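Local coordinates for Lin1909 protein (Listeria innocua, PDB 3FIJ) that is of unknown function but binds a manganese ion and may hydrolyse gamma-glutamyl-gamma-aminobutyrate, at residues Q30-D35 with M222-P227; Q57-V62 with V101-D106; L65-G70 with S95-L100; T128-Q131 with V136-K139; H179-K184 with D197-A202. One frame throughout, in Å; residues are numbered along the deposited sequence.

Contact 1 (Q30-D35 with M222-P227); sequences QQRYVD and MFQTDP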
# COMPACT_ATOMS: atom_id res chain seq x y z
N GLN A 30 -19.08 -2.66 17.74
CA GLN A 30 -18.11 -3.64 17.29
C GLN A 30 -17.97 -4.85 18.22
O GLN A 30 -18.54 -4.89 19.32
CB GLN A 30 -16.74 -3.00 17.09
CG GLN A 30 -16.49 -2.52 15.68
CD GLN A 30 -15.03 -2.16 15.45
OE1 GLN A 30 -14.14 -2.99 15.64
NE2 GLN A 30 -14.78 -0.92 15.02
N GLN A 31 -17.19 -5.81 17.75
CA GLN A 31 -16.97 -7.07 18.44
C GLN A 31 -16.61 -7.03 19.91
O GLN A 31 -17.21 -7.75 20.72
CB GLN A 31 -15.91 -7.88 17.69
CG GLN A 31 -15.72 -9.28 18.25
CD GLN A 31 -16.98 -10.12 18.18
OE1 GLN A 31 -17.13 -11.10 18.92
NE2 GLN A 31 -17.90 -9.75 17.28
N ARG A 32 -15.64 -6.21 20.29
CA ARG A 32 -15.25 -6.19 21.68
C ARG A 32 -16.34 -5.73 22.63
O ARG A 32 -16.32 -6.07 23.81
CB ARG A 32 -13.95 -5.40 21.85
CG ARG A 32 -12.82 -6.10 21.08
CD ARG A 32 -11.43 -5.64 21.43
NE ARG A 32 -10.47 -6.14 20.44
CZ ARG A 32 -9.19 -5.79 20.38
NH1 ARG A 32 -8.69 -4.92 21.25
NH2 ARG A 32 -8.41 -6.30 19.43
N TYR A 33 -17.33 -5.00 22.12
CA TYR A 33 -18.43 -4.60 22.99
C TYR A 33 -19.30 -5.83 23.24
O TYR A 33 -19.75 -6.05 24.37
CB TYR A 33 -19.29 -3.49 22.36
CG TYR A 33 -18.58 -2.16 22.20
CD1 TYR A 33 -17.91 -1.85 21.02
CD2 TYR A 33 -18.61 -1.20 23.22
CE1 TYR A 33 -17.29 -0.62 20.84
CE2 TYR A 33 -17.98 0.05 23.05
CZ TYR A 33 -17.33 0.32 21.85
OH TYR A 33 -16.76 1.55 21.63
N VAL A 34 -19.51 -6.65 22.21
CA VAL A 34 -20.32 -7.86 22.40
C VAL A 34 -19.54 -8.86 23.25
O VAL A 34 -20.15 -9.62 24.02
CB VAL A 34 -20.76 -8.53 21.04
CG1 VAL A 34 -20.78 -7.52 19.92
CG2 VAL A 34 -19.89 -9.73 20.71
N ASP A 35 -18.21 -8.88 23.13
CA ASP A 35 -17.40 -9.79 23.94
C ASP A 35 -17.64 -9.41 25.40
O ASP A 35 -17.90 -10.26 26.25
CB ASP A 35 -15.90 -9.64 23.65
CG ASP A 35 -15.50 -10.12 22.26
OD1 ASP A 35 -16.22 -10.96 21.67
OD2 ASP A 35 -14.45 -9.66 21.77
N MSE A 222 -10.18 -2.76 27.50
CA MSE A 222 -9.40 -3.04 28.70
C MSE A 222 -9.96 -4.18 29.56
O MSE A 222 -9.23 -4.81 30.31
CB MSE A 222 -9.32 -1.81 29.61
CG MSE A 222 -8.99 -0.48 28.95
SE MSE A 222 -9.09 1.01 30.25
CE MSE A 222 -10.96 0.91 30.69
N PHE A 223 -11.26 -4.46 29.45
CA PHE A 223 -11.87 -5.48 30.29
C PHE A 223 -11.23 -6.85 30.24
O PHE A 223 -11.24 -7.57 31.23
CB PHE A 223 -13.37 -5.58 30.00
CG PHE A 223 -13.73 -6.59 28.96
CD1 PHE A 223 -13.90 -7.93 29.30
CD2 PHE A 223 -13.89 -6.22 27.64
CE1 PHE A 223 -14.23 -8.88 28.34
CE2 PHE A 223 -14.22 -7.15 26.66
CZ PHE A 223 -14.38 -8.49 27.01
N GLN A 224 -10.68 -7.23 29.10
CA GLN A 224 -10.05 -8.53 28.98
C GLN A 224 -8.82 -8.61 29.91
O GLN A 224 -8.44 -9.69 30.37
CB GLN A 224 -9.62 -8.78 27.52
CG GLN A 224 -10.71 -8.45 26.50
CD GLN A 224 -10.71 -6.99 26.01
OE1 GLN A 224 -10.58 -6.05 26.79
NE2 GLN A 224 -10.88 -6.81 24.70
N THR A 225 -8.22 -7.46 30.21
CA THR A 225 -7.04 -7.43 31.08
C THR A 225 -7.12 -6.41 32.20
O THR A 225 -6.10 -5.95 32.69
CB THR A 225 -5.76 -7.12 30.29
OG1 THR A 225 -5.79 -5.76 29.83
CG2 THR A 225 -5.64 -8.05 29.08
N ASP A 226 -8.34 -6.05 32.60
CA ASP A 226 -8.53 -5.08 33.68
C ASP A 226 -9.87 -5.39 34.33
O ASP A 226 -10.91 -4.92 33.88
CB ASP A 226 -8.53 -3.65 33.12
CG ASP A 226 -8.60 -2.59 34.20
OD1 ASP A 226 -9.45 -1.69 34.09
OD2 ASP A 226 -7.81 -2.65 35.17
N PRO A 227 -9.85 -6.20 35.39
CA PRO A 227 -11.08 -6.58 36.09
C PRO A 227 -12.05 -5.45 36.38
O PRO A 227 -13.26 -5.60 36.21
CB PRO A 227 -10.56 -7.24 37.36
CG PRO A 227 -9.28 -7.90 36.88
CD PRO A 227 -8.67 -6.80 36.03

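Contact 2 (Q57-V62 with V101-D106); sequences QAISLV and VRAALD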
# COMPACT_ATOMS: atom_id res chain seq x y z
N GLN A 57 -39.59 0.69 19.40
CA GLN A 57 -39.70 -0.75 19.14
C GLN A 57 -38.35 -1.41 19.42
O GLN A 57 -38.28 -2.56 19.85
CB GLN A 57 -40.10 -1.03 17.68
CG GLN A 57 -40.25 -2.52 17.40
CD GLN A 57 -40.59 -2.85 15.95
OE1 GLN A 57 -40.85 -4.00 15.62
NE2 GLN A 57 -40.58 -1.84 15.09
N ALA A 58 -37.28 -0.67 19.18
CA ALA A 58 -35.95 -1.19 19.42
C ALA A 58 -35.73 -1.43 20.91
O ALA A 58 -35.31 -2.52 21.30
CB ALA A 58 -34.91 -0.21 18.88
N ILE A 59 -36.03 -0.43 21.74
CA ILE A 59 -35.86 -0.56 23.19
C ILE A 59 -36.83 -1.58 23.78
O ILE A 59 -36.54 -2.20 24.80
CB ILE A 59 -36.05 0.82 23.90
CG1 ILE A 59 -34.79 1.66 23.72
CG2 ILE A 59 -36.28 0.63 25.39
CD1 ILE A 59 -34.56 2.09 22.30
N SER A 60 -37.98 -1.78 23.15
CA SER A 60 -38.93 -2.74 23.67
C SER A 60 -38.35 -4.15 23.77
O SER A 60 -38.68 -4.88 24.70
CB SER A 60 -40.22 -2.77 22.83
OG SER A 60 -40.00 -3.33 21.54
N LEU A 61 -37.48 -4.55 22.85
CA LEU A 61 -36.95 -5.90 22.97
C LEU A 61 -35.63 -6.08 23.71
O LEU A 61 -35.09 -7.18 23.75
CB LEU A 61 -36.91 -6.62 21.61
CG LEU A 61 -36.25 -6.07 20.35
CD1 LEU A 61 -37.24 -5.25 19.56
CD2 LEU A 61 -35.03 -5.28 20.74
N VAL A 62 -35.12 -5.01 24.31
CA VAL A 62 -33.87 -5.13 25.07
C VAL A 62 -34.14 -4.72 26.51
O VAL A 62 -35.13 -4.05 26.80
CB VAL A 62 -32.74 -4.22 24.50
CG1 VAL A 62 -32.69 -4.33 22.99
CG2 VAL A 62 -32.94 -2.77 24.95
N VAL A 101 -31.96 6.80 23.27
CA VAL A 101 -31.83 7.17 24.69
C VAL A 101 -33.14 7.70 25.24
O VAL A 101 -33.51 7.39 26.38
CB VAL A 101 -30.69 8.21 24.96
CG1 VAL A 101 -29.49 7.93 24.06
CG2 VAL A 101 -31.19 9.61 24.80
N ARG A 102 -33.87 8.49 24.44
CA ARG A 102 -35.15 9.02 24.88
C ARG A 102 -36.14 7.88 25.14
O ARG A 102 -36.83 7.86 26.16
CB ARG A 102 -35.70 10.00 23.84
CG ARG A 102 -34.89 11.30 23.82
CD ARG A 102 -35.24 12.25 22.68
NE ARG A 102 -34.41 13.45 22.77
CZ ARG A 102 -34.42 14.45 21.89
NH1 ARG A 102 -35.23 14.41 20.84
NH2 ARG A 102 -33.61 15.49 22.07
N ALA A 103 -36.20 6.92 24.22
CA ALA A 103 -37.09 5.78 24.38
C ALA A 103 -36.65 4.93 25.57
O ALA A 103 -37.48 4.38 26.29
CB ALA A 103 -37.11 4.94 23.10
N ALA A 104 -35.33 4.83 25.77
CA ALA A 104 -34.76 4.06 26.88
C ALA A 104 -35.05 4.75 28.21
O ALA A 104 -35.34 4.10 29.21
CB ALA A 104 -33.25 3.91 26.69
N LEU A 105 -34.96 6.07 28.21
CA LEU A 105 -35.24 6.84 29.41
C LEU A 105 -36.72 6.67 29.74
O LEU A 105 -37.08 6.40 30.89
CB LEU A 105 -34.91 8.32 29.17
CG LEU A 105 -33.42 8.64 29.27
CD1 LEU A 105 -33.15 10.05 28.80
CD2 LEU A 105 -32.96 8.45 30.72
N ASP A 106 -37.57 6.78 28.72
CA ASP A 106 -39.00 6.64 28.92
C ASP A 106 -39.37 5.28 29.51
O ASP A 106 -40.40 5.14 30.18
CB ASP A 106 -39.75 6.86 27.60
CG ASP A 106 -41.26 6.88 27.79
OD1 ASP A 106 -41.99 6.95 26.78
OD2 ASP A 106 -41.72 6.84 28.96

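Contact 3 (L65-G70 with S95-L100); sequences LLLTGG and SYEIAL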
# COMPACT_ATOMS: atom_id res chain seq x y z
N LEU A 65 -29.42 -0.63 27.35
CA LEU A 65 -28.85 0.02 26.16
C LEU A 65 -27.37 0.41 26.30
O LEU A 65 -26.99 1.15 27.20
CB LEU A 65 -29.67 1.28 25.84
CG LEU A 65 -29.15 2.22 24.75
CD1 LEU A 65 -29.17 1.52 23.39
CD2 LEU A 65 -30.01 3.48 24.73
N LEU A 66 -26.54 -0.10 25.39
CA LEU A 66 -25.11 0.19 25.39
C LEU A 66 -24.73 1.03 24.15
O LEU A 66 -24.81 0.55 23.02
CB LEU A 66 -24.31 -1.11 25.40
CG LEU A 66 -22.77 -0.98 25.30
CD1 LEU A 66 -22.23 -0.19 26.49
CD2 LEU A 66 -22.14 -2.37 25.28
N LEU A 67 -24.34 2.28 24.37
CA LEU A 67 -23.94 3.16 23.28
C LEU A 67 -22.44 3.07 23.07
O LEU A 67 -21.65 3.25 24.01
CB LEU A 67 -24.35 4.61 23.58
CG LEU A 67 -25.86 4.87 23.47
CD1 LEU A 67 -26.21 6.23 24.05
CD2 LEU A 67 -26.25 4.79 22.00
N THR A 68 -22.04 2.79 21.83
CA THR A 68 -20.64 2.61 21.48
C THR A 68 -19.94 3.82 20.89
O THR A 68 -20.54 4.86 20.63
CB THR A 68 -20.48 1.45 20.48
OG1 THR A 68 -21.14 1.80 19.25
CG2 THR A 68 -21.10 0.17 21.04
N GLY A 69 -18.64 3.65 20.68
CA GLY A 69 -17.82 4.69 20.12
C GLY A 69 -18.15 4.88 18.65
O GLY A 69 -19.07 4.26 18.13
N GLY A 70 -17.40 5.74 17.99
CA GLY A 70 -17.64 6.00 16.59
C GLY A 70 -17.24 7.41 16.22
O GLY A 70 -16.37 8.02 16.84
N SER A 95 -29.26 10.80 15.06
CA SER A 95 -30.71 10.93 15.21
C SER A 95 -31.32 9.68 15.83
O SER A 95 -32.12 9.75 16.76
CB SER A 95 -31.37 11.19 13.86
OG SER A 95 -30.94 12.42 13.31
N TYR A 96 -30.94 8.52 15.28
CA TYR A 96 -31.45 7.25 15.77
C TYR A 96 -31.07 7.02 17.23
O TYR A 96 -31.92 6.67 18.04
CB TYR A 96 -30.93 6.09 14.91
CG TYR A 96 -31.56 4.77 15.28
CD1 TYR A 96 -32.95 4.62 15.27
CD2 TYR A 96 -30.77 3.67 15.65
CE1 TYR A 96 -33.55 3.40 15.62
CE2 TYR A 96 -31.35 2.45 16.01
CZ TYR A 96 -32.74 2.32 15.99
OH TYR A 96 -33.33 1.12 16.34
N GLU A 97 -29.80 7.22 17.55
CA GLU A 97 -29.35 7.04 18.93
C GLU A 97 -30.06 8.03 19.86
O GLU A 97 -30.48 7.66 20.96
CB GLU A 97 -27.83 7.18 19.04
CG GLU A 97 -27.09 6.11 18.26
CD GLU A 97 -25.63 6.00 18.63
OE1 GLU A 97 -24.98 7.03 18.87
OE2 GLU A 97 -25.11 4.87 18.66
N ILE A 98 -30.22 9.27 19.41
CA ILE A 98 -30.92 10.26 20.22
C ILE A 98 -32.28 9.64 20.56
O ILE A 98 -32.68 9.57 21.72
CB ILE A 98 -31.18 11.59 19.46
CG1 ILE A 98 -29.86 12.29 19.12
CG2 ILE A 98 -32.06 12.51 20.31
CD1 ILE A 98 -29.07 12.74 20.30
N ALA A 99 -32.97 9.17 19.52
CA ALA A 99 -34.28 8.54 19.68
C ALA A 99 -34.20 7.34 20.62
O ALA A 99 -35.14 7.07 21.37
CB ALA A 99 -34.83 8.11 18.32
N LEU A 100 -33.08 6.62 20.58
CA LEU A 100 -32.90 5.46 21.45
C LEU A 100 -32.80 5.83 22.92
O LEU A 100 -33.48 5.22 23.75
CB LEU A 100 -31.65 4.65 21.06
CG LEU A 100 -31.63 3.75 19.81
CD1 LEU A 100 -30.25 3.09 19.68
CD2 LEU A 100 -32.69 2.69 19.90
O HOH W 1 -22.73 6.36 20.61

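Contact 4 (T128-Q131 with V136-K139); sequences TLYQ and VETK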
# COMPACT_ATOMS: atom_id res chain seq x y z
N THR A 128 -23.38 20.60 25.04
CA THR A 128 -22.60 20.93 23.85
C THR A 128 -21.24 20.26 23.93
O THR A 128 -20.89 19.68 24.96
CB THR A 128 -22.39 22.47 23.69
OG1 THR A 128 -21.63 22.97 24.80
CG2 THR A 128 -23.73 23.19 23.64
N LEU A 129 -20.46 20.34 22.85
CA LEU A 129 -19.15 19.72 22.81
C LEU A 129 -18.09 20.63 22.19
O LEU A 129 -18.42 21.56 21.46
CB LEU A 129 -19.21 18.45 21.95
CG LEU A 129 -20.35 17.45 22.15
CD1 LEU A 129 -20.30 16.40 21.04
CD2 LEU A 129 -20.22 16.81 23.52
N TYR A 130 -16.83 20.37 22.50
CA TYR A 130 -15.74 21.11 21.87
C TYR A 130 -15.53 20.26 20.62
O TYR A 130 -15.42 19.04 20.72
CB TYR A 130 -14.45 21.07 22.70
CG TYR A 130 -14.42 22.00 23.89
CD1 TYR A 130 -14.77 21.55 25.15
CD2 TYR A 130 -14.02 23.34 23.75
CE1 TYR A 130 -14.73 22.40 26.25
CE2 TYR A 130 -13.98 24.20 24.84
CZ TYR A 130 -14.34 23.72 26.09
OH TYR A 130 -14.31 24.55 27.18
N GLN A 131 -15.48 20.89 19.45
CA GLN A 131 -15.30 20.16 18.20
C GLN A 131 -13.91 19.53 18.02
O GLN A 131 -13.77 18.56 17.28
CB GLN A 131 -15.64 21.06 17.02
CG GLN A 131 -17.12 21.30 16.87
CD GLN A 131 -17.48 22.04 15.60
OE1 GLN A 131 -16.86 21.84 14.55
NE2 GLN A 131 -18.51 22.88 15.68
N VAL A 136 -10.01 23.88 23.08
CA VAL A 136 -10.18 24.08 24.52
C VAL A 136 -9.29 25.24 24.93
O VAL A 136 -8.13 25.32 24.53
CB VAL A 136 -9.83 22.80 25.33
CG1 VAL A 136 -10.76 21.66 24.91
CG2 VAL A 136 -8.39 22.41 25.10
N GLU A 137 -9.85 26.15 25.72
CA GLU A 137 -9.13 27.34 26.17
C GLU A 137 -7.77 27.05 26.77
O GLU A 137 -6.83 27.81 26.54
CB GLU A 137 -9.97 28.12 27.18
CG GLU A 137 -11.30 28.64 26.63
CD GLU A 137 -12.37 27.57 26.53
OE1 GLU A 137 -13.47 27.87 26.02
OE2 GLU A 137 -12.12 26.42 26.97
N THR A 138 -7.66 25.97 27.52
CA THR A 138 -6.39 25.62 28.15
C THR A 138 -5.78 24.36 27.55
O THR A 138 -6.50 23.45 27.15
CB THR A 138 -6.59 25.43 29.66
OG1 THR A 138 -5.32 25.16 30.27
CG2 THR A 138 -7.56 24.28 29.91
N LYS A 139 -4.45 24.30 27.50
CA LYS A 139 -3.75 23.15 26.93
C LYS A 139 -4.24 21.86 27.58
O LYS A 139 -4.16 21.69 28.80
CB LYS A 139 -2.24 23.29 27.14
CG LYS A 139 -1.37 22.45 26.20
CD LYS A 139 -1.55 22.88 24.74
CE LYS A 139 -0.33 22.54 23.87
NZ LYS A 139 -0.01 21.08 23.82

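Contact 5 (H179-K184 with D197-A202); sequences HQFIKK and DGMIEA. With MN (manganese (II) ion), chain I.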
# COMPACT_ATOMS: atom_id res chain seq x y z
N HIS A 179 -11.01 13.10 20.23
CA HIS A 179 -10.49 14.43 19.97
C HIS A 179 -11.57 15.48 20.26
O HIS A 179 -11.35 16.67 20.05
CB HIS A 179 -9.96 14.56 18.53
CG HIS A 179 -11.01 14.89 17.51
ND1 HIS A 179 -11.97 13.98 17.11
CD2 HIS A 179 -11.26 16.03 16.84
CE1 HIS A 179 -12.77 14.56 16.23
NE2 HIS A 179 -12.36 15.80 16.05
N GLN A 180 -12.72 15.03 20.75
CA GLN A 180 -13.80 15.95 21.10
C GLN A 180 -14.10 15.80 22.59
O GLN A 180 -13.80 14.76 23.19
CB GLN A 180 -15.07 15.67 20.29
CG GLN A 180 -14.91 15.80 18.78
CD GLN A 180 -16.22 16.14 18.09
OE1 GLN A 180 -17.26 15.59 18.43
NE2 GLN A 180 -16.17 17.04 17.12
N PHE A 181 -14.69 16.83 23.19
CA PHE A 181 -15.03 16.79 24.62
C PHE A 181 -16.36 17.46 24.93
O PHE A 181 -16.86 18.28 24.17
CB PHE A 181 -13.99 17.53 25.47
CG PHE A 181 -12.58 17.16 25.18
CD1 PHE A 181 -11.93 17.67 24.06
CD2 PHE A 181 -11.88 16.34 26.05
CE1 PHE A 181 -10.60 17.36 23.81
CE2 PHE A 181 -10.55 16.01 25.82
CZ PHE A 181 -9.90 16.52 24.69
N ILE A 182 -16.92 17.11 26.09
CA ILE A 182 -18.14 17.75 26.52
C ILE A 182 -17.74 19.19 26.87
O ILE A 182 -16.75 19.41 27.58
CB ILE A 182 -18.72 17.10 27.80
CG1 ILE A 182 -19.30 15.72 27.47
CG2 ILE A 182 -19.77 18.02 28.44
CD1 ILE A 182 -20.13 15.10 28.60
N LYS A 183 -18.47 20.16 26.34
CA LYS A 183 -18.18 21.56 26.63
C LYS A 183 -19.18 21.93 27.71
O LYS A 183 -18.85 21.96 28.89
CB LYS A 183 -18.39 22.43 25.37
CG LYS A 183 -17.90 23.88 25.52
CD LYS A 183 -17.71 24.57 24.16
CE LYS A 183 -19.04 24.79 23.43
NZ LYS A 183 -18.88 25.10 21.97
N LYS A 184 -20.41 22.18 27.29
CA LYS A 184 -21.47 22.50 28.23
C LYS A 184 -22.21 21.20 28.57
O LYS A 184 -22.76 20.54 27.69
CB LYS A 184 -22.43 23.52 27.62
CG LYS A 184 -23.53 23.99 28.56
CD LYS A 184 -22.94 24.59 29.84
CE LYS A 184 -24.03 25.09 30.79
NZ LYS A 184 -23.44 25.60 32.06
N ASP A 197 -6.23 17.74 33.45
CA ASP A 197 -6.41 18.96 32.67
C ASP A 197 -7.85 19.48 32.79
O ASP A 197 -8.22 20.44 32.12
CB ASP A 197 -6.06 18.71 31.20
CG ASP A 197 -6.85 17.56 30.59
OD1 ASP A 197 -7.64 16.93 31.32
OD2 ASP A 197 -6.68 17.31 29.38
N GLY A 198 -8.63 18.84 33.65
CA GLY A 198 -10.01 19.25 33.85
C GLY A 198 -11.06 18.71 32.87
O GLY A 198 -12.25 18.91 33.09
N MSE A 199 -10.64 18.04 31.80
CA MSE A 199 -11.61 17.52 30.85
C MSE A 199 -12.51 16.44 31.46
O MSE A 199 -12.11 15.68 32.33
CB MSE A 199 -10.88 17.00 29.61
CG MSE A 199 -10.15 18.08 28.83
SE MSE A 199 -11.35 19.47 28.09
CE MSE A 199 -11.16 20.79 29.48
N ILE A 200 -13.76 16.39 30.99
CA ILE A 200 -14.75 15.45 31.49
C ILE A 200 -14.58 14.03 30.97
O ILE A 200 -14.66 13.79 29.76
CB ILE A 200 -16.17 15.96 31.15
CG1 ILE A 200 -16.43 17.25 31.92
CG2 ILE A 200 -17.21 14.90 31.48
CD1 ILE A 200 -17.58 18.07 31.37
N GLU A 201 -14.38 13.09 31.89
CA GLU A 201 -14.17 11.68 31.54
C GLU A 201 -15.34 10.76 31.91
O GLU A 201 -15.48 9.68 31.34
CB GLU A 201 -12.89 11.17 32.21
CG GLU A 201 -11.59 11.67 31.58
CD GLU A 201 -11.31 11.08 30.19
OE1 GLU A 201 -11.52 9.86 30.00
OE2 GLU A 201 -10.87 11.83 29.29
N ALA A 202 -16.16 11.19 32.86
CA ALA A 202 -17.30 10.39 33.28
C ALA A 202 -18.48 11.25 33.73
O ALA A 202 -18.32 12.24 34.46
CB ALA A 202 -16.89 9.43 34.41
MN MN I . -9.53 11.07 27.43
O HOH W 2 -14.71 18.23 29.06
O HOH W 3 -15.61 14.82 27.32
O HOH W 4 -10.47 9.01 27.62

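Contact 1 (Q30-D35 with M222-P227)
Phe223 is turned to an unusual first torsion, 92°, away from the staggered positions, and this sends its ring to the helix surface beside Arg32 and Asp35. In Arg32 CG lies beside the backbone N (chi1 -63°), and the chain runs out extended until CD meets the end of the Gln224 amide. Phe223 CZ is 3.8 Å from Asp35 C and 3.9 Å from Asp35 CB. Phe223 CE2 lies 3.7 Å from Arg32 O. The ring approaches these helix atoms obliquely. One face of the same ring carries CG of its neighbour Gln224, offset toward the rim. The contact joins the first turn of helix 31-40 to the loop that leads from strand 212-215 into helix 227-241, in a class I glutamine amidotransferase-like domain. Asp226 is the N-cap of the second helix, and its OD1 bonds to Ser229. Farther out, the Arg32 chain and the bent Gln224 chain cross at about a right angle, and the amide and guanidinium planes stand 79° apart. Phe223 also packs on Ala36 and Lys39, farther along helix 31-40, and on Ser229 and Glu230 of helix 227-241.

Contact 2 (Q57-V62 with V101-D106)
Ile59 is the side chain that reaches from helix 55-60 to helix 91-106, where it meets Ala103 and Ala104. Its three outer carbons share the contact. CG1 is anti to the carbonyl carbon (chi1 -77°), which sets it against Ala104: Ile59 CG1 is 3.8 Å from Ala104 N and 4.0 Å from Ala104 CB. The second torsion of 67° bends the chain, and Ile59 CD1 comes to 3.9 Å from Ala103 CB. The other branch, Ile59 CG2, lies 4.0 Å from Ala104 CA and about as far from Ala103 O. The isoleucine thus rests on methyls and on helix backbone together. Alanines at both positions let the chains come close, with the CA atoms of Ile59 and Ala104 6.0 Å apart. Next to Ile59, Ser60 turns the other way. Its OG, at chi1 70°, folds back and donates to Gln57 O in a short bond of 2.5 Å, within its own segment. Past Ser60, Val62 N bonds to Ile59 O. Lys109 NZ binds both Ile59 O and Val62 O, and so takes up these two carbonyls. On another side, Ala58 packs on Phe43 of a second subunit. Between the two segments the chemistry is apolar and buried. The fit rests on shape and dispersion, and the rotamer of Ile59 spreads its carbons over both alanines.

Contact 3 (L65-G70 with S95-L100)
Glu97 and Leu67 slide past each other in opposite directions, and one methyl, Leu67 CD2, follows almost the whole glutamate. Glu97 CB starts 4.1 Å from Leu67 CD2. CG is anti to the carbonyl carbon (chi1 -64°) and keeps much the same distance from that methyl. The chain then runs extended, and Glu97 CD closes to 3.6 Å from Leu67 CD2. At the tip the two oxygens part. Glu97 OE2 lies 3.5 Å from Leu67 CD2, hydrogen-bonds to Thr10 OG1 and forms a salt bridge with Arg93. Glu97 OE1 pairs with Arg116 and accepts from a water at 2.9 Å. That water also donates to Thr68 O at 2.7 Å, which ties the helix to the end of the strand. The two arginines probably keep this buried carboxylate ionised. One turn on, Leu100 crosses Leu65 at about a right angle. Leu65 CD1 is 4.2 Å from Leu100 CD1, and Leu65 CD2 is 4.0 Å from Leu100 O. Strand 64-67 lies between strands 6-10 and 111-114, all parallel. Helix 91-106 connects it to strand 111-114 as the helix of a beta-alpha-beta crossover. Along this helix, Leu100 packs on helix 55-60, whereas Glu97 and Ile98 touch Leu120 of helix 116-124.

Contact 4 (T128-Q131 with V136-K139)
Val136 comes first along the second segment, and it covers one face of the Tyr130 ring. Its CG1 stands over the centre of the ring, with Val136 CG1 3.8 Å from the centroid of Tyr130 and only 11° off the normal. This is a CH-pi contact. CG1 lies beside the backbone N of Val136 (chi1 -61°), and this places the methyl over the ring; the two side chains cross at about a right angle. Val136 CA adds to the packing, 3.8 Å from Tyr130 CE2. Glu137 follows and serves the phenol end. Its chain bends at chi2, 78°, and this curls the carboxylate back toward the hydroxyl. Tyr130 OH donates to Glu137 OE2 at 2.9 Å, using the syn lone pair of that oxygen. Glu137 OE1 sits in the plane of the ring at its edge, 3.6 Å from Tyr130 OH. Ring and carboxylate planes are steeply inclined to each other. Farther on, Lys139 packs on Gln84 of a third subunit. Tyr130 itself belongs to the short strand 129-130, which pairs with strand 181-182. The contact therefore fastens the loop after strand 129-130 back onto that small sheet. Chemically it has two halves. An apolar methyl sits on the aromatic face, and a directional bond fixes the hydroxyl. Donation from the phenol would probably favour the ionised form of Glu137, which lies at the surface.

Contact 5 (H179-K184 with D197-A202)
The manganese site takes one of its ligands from this contact: Glu201 OE2 binds the manganese ion at 2.4 Å, alongside His143, His154, Ser176 and His178. The other oxygen, Glu201 OE1, accepts from a metal-bound water at 2.7 Å. Next to it, Phe181 and Met199, a selenomethionine, form a Met-aromatic contact. Met199 SE lies over a face of the Phe181 ring, 4.1 Å from its centroid and 25° off the normal. The first torsion (chi1 -64°) sets CG near the ring, with Met199 CG 3.7 Å from Phe181 CE2, and the bend at chi2 carries SE over the face. Beyond this, Ile182 CG2 meets Ile200 CD1 at 3.7 Å. Two waters link the backbones of these isoleucines. One is held between Ile182 O and Ile200 N, 2.8 Å from each, and the other joins Ile182 N to Ile200 O. Asp197 OD1 accepts from Met199 N in an Asx turn before the strand. Phe181 also touches Tyr130 of strand 129-130, and Ile182 reaches Met118 and Asn122 of helix 116-124. Strand 200-205 lies between strands 189-195 and 212-215 of the main sheet.

In the fold
Contacts 2 and 3 share helix 91-106, with centres about 11 Å apart, and Leu100 packs on Ile59. Contact 1 closes the long loop in which all the others are nested, and Tyr33 OH binds Gly69 N at 3.0 Å to join it to contact 3. Arg32 of contact 1 touches residues of a probable Cys-His-Glu triad (Cys115, His218, Glu220). Contacts 4 and 5, with centres about 7 Å apart, meet where strands 129-130 and 181-182 pair, with Tyr130 N 2.7 Å from Phe181 O. Contact 5 supplies a manganese ligand, while the side chain of Val136 in contact 4 is about 11 Å from the metal. Contact 2 lies across the chain's centre from both.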